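Local structure of wsv230 (Shrimp white spot syndrome virus, 2GJ2) at residues 60-63 with 64-68. The protein is a nonstructural viral protein with a ferredoxin fold that binds metal ions, seen here with cadmium. Sequence-based numbering, arbitrary orientation.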
loop_
_atom_site.group_PDB
_atom_site.type_symbol
_atom_site.label_atom_id
_atom_site.label_comp_id
_atom_site.label_asym_id
_atom_site.label_seq_id
_atom_site.Cartn_x
_atom_site.Cartn_y
_atom_site.Cartn_z
ATOM N N GLY A 60 -18.362 -7.911 14.002
ATOM C CA GLY A 60 -18.644 -9.313 14.232
ATOM C C GLY A 60 -17.455 -10.209 14.522
ATOM O O GLY A 60 -17.624 -11.367 14.918
ATOM N N GLY A 61 -16.251 -9.683 14.348
ATOM C CA GLY A 61 -15.063 -10.486 14.576
ATOM C C GLY A 61 -14.694 -11.124 13.257
ATOM O O GLY A 61 -15.287 -10.806 12.239
ATOM N N ILE A 62 -13.732 -12.033 13.259
ATOM C CA ILE A 62 -13.323 -12.665 12.020
ATOM C C ILE A 62 -14.475 -13.444 11.386
ATOM O O ILE A 62 -14.462 -13.702 10.185
ATOM C CB ILE A 62 -12.099 -13.582 12.256
ATOM C CG1 ILE A 62 -11.052 -12.825 13.086
ATOM C CG2 ILE A 62 -11.471 -13.985 10.919
ATOM C CD1 ILE A 62 -9.756 -13.592 13.345
ATOM N N GLU A 63 -15.486 -13.805 12.182
ATOM C CA GLU A 63 -16.636 -14.545 11.664
ATOM C C GLU A 63 -17.415 -13.681 10.679
ATOM O O GLU A 63 -17.884 -14.153 9.641
ATOM C CB GLU A 63 -17.553 -14.995 12.801
ATOM C CG GLU A 63 -16.922 -15.990 13.773
ATOM C CD GLU A 63 -15.790 -15.376 14.597
ATOM O OE1 GLU A 63 -15.971 -14.250 15.102
ATOM O OE2 GLU A 63 -14.725 -16.018 14.750
ATOM N N GLU A 64 -17.545 -12.402 10.993
ATOM C CA GLU A 64 -18.251 -11.494 10.105
ATOM C C GLU A 64 -17.585 -11.472 8.731
ATOM O O GLU A 64 -18.266 -11.414 7.715
ATOM C CB GLU A 64 -18.266 -10.080 10.697
ATOM C CG GLU A 64 -19.119 -9.082 9.914
ATOM C CD GLU A 64 -19.243 -7.735 10.615
ATOM O OE1 GLU A 64 -18.809 -7.632 11.783
ATOM O OE2 GLU A 64 -19.784 -6.783 10.004
ATOM N N LEU A 65 -16.253 -11.528 8.703
ATOM C CA LEU A 65 -15.519 -11.490 7.442
ATOM C C LEU A 65 -15.598 -12.820 6.722
ATOM O O LEU A 65 -15.560 -12.859 5.496
ATOM C CB LEU A 65 -14.064 -11.087 7.687
ATOM C CG LEU A 65 -13.213 -10.695 6.479
ATOM C CD1 LEU A 65 -13.960 -9.697 5.597
ATOM C CD2 LEU A 65 -11.891 -10.103 6.982
ATOM N N ARG A 66 -15.706 -13.917 7.471
ATOM C CA ARG A 66 -15.862 -15.238 6.848
ATOM C C ARG A 66 -17.236 -15.312 6.123
ATOM O O ARG A 66 -17.367 -15.921 5.045
ATOM C CB ARG A 66 -15.801 -16.340 7.907
ATOM C CG ARG A 66 -14.426 -16.671 8.408
ATOM C CD ARG A 66 -14.508 -17.341 9.758
ATOM N NE ARG A 66 -13.191 -17.798 10.187
ATOM C CZ ARG A 66 -12.800 -17.943 11.450
ATOM N NH1 ARG A 66 -13.621 -17.673 12.453
ATOM N NH2 ARG A 66 -11.567 -18.339 11.709
ATOM N N LEU A 67 -18.258 -14.703 6.715
ATOM C CA LEU A 67 -19.560 -14.724 6.079
ATOM C C LEU A 67 -19.435 -13.883 4.828
ATOM O O LEU A 67 -19.585 -14.395 3.717
ATOM C CB LEU A 67 -20.649 -14.148 6.992
ATOM C CG LEU A 67 -20.875 -14.897 8.318
ATOM C CD1 LEU A 67 -21.703 -14.041 9.266
ATOM C CD2 LEU A 67 -21.532 -16.243 8.047
ATOM N N LEU A 68 -19.105 -12.606 5.004
ATOM C CA LEU A 68 -19.000 -11.709 3.864
ATOM C C LEU A 68 -18.227 -12.315 2.701
ATOM O O LEU A 68 -18.579 -12.126 1.530
ATOM C CB LEU A 68 -18.395 -10.377 4.312
ATOM C CG LEU A 68 -19.339 -9.496 5.140
ATOM C CD1 LEU A 68 -18.613 -8.277 5.698
ATOM C CD2 LEU A 68 -20.497 -9.053 4.245
#
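Arg66 lays its guanidinium across Ile62, whose CG2 lies over the centre of one face, 4.2 Å from Arg66 CZ, while Glu63 meets the group at its edge. There Glu63 OE2 stands 3.0 Å from Arg66 NH1, a salt bridge between neighbours three apart in sequence; the carboxylate and guanidinium planes are turned 59° from one another, and of the two carboxylate oxygens only OE2 comes close to NH1, not a coplanar two-pronged pair. The two side chains run alongside each other in the same direction. A bend at chi2 (67°) folds the Glu63 carboxylate back to this edge, whereas the Arg66 chain stays extended from CG to NE and brings its charged end back over the first turn.

Backbone bonds show how that turn starts. Glu64 N reaches Gly61 O at 3.0 Å, but the N-H...O angle of 131° makes this bond weak. Regular i to i+4 bonding follows: Arg66 N to Ile62 O and Leu67 N to Glu63 O, both 3.0 Å. Ile62 O also receives a weak bond from Leu65 N (3.2 Å), so that this carbonyl takes one good i to i+4 bond and one weak i to i+3 bond. Gly61 lies at positive phi just ahead of the helix, a backbone conformation that glycine adopts readily.

Outside this turn the partner of Arg66 NE is Leu74 O, to which it is hydrogen-bonded, and Ile62 packs on Leu74 as well. The first turn of helix 62-69, which follows strand 56-58, is thereby tied to the chain just before strand 75-78, an outermost strand of the four-stranded antiparallel sheet in this ferredoxin fold.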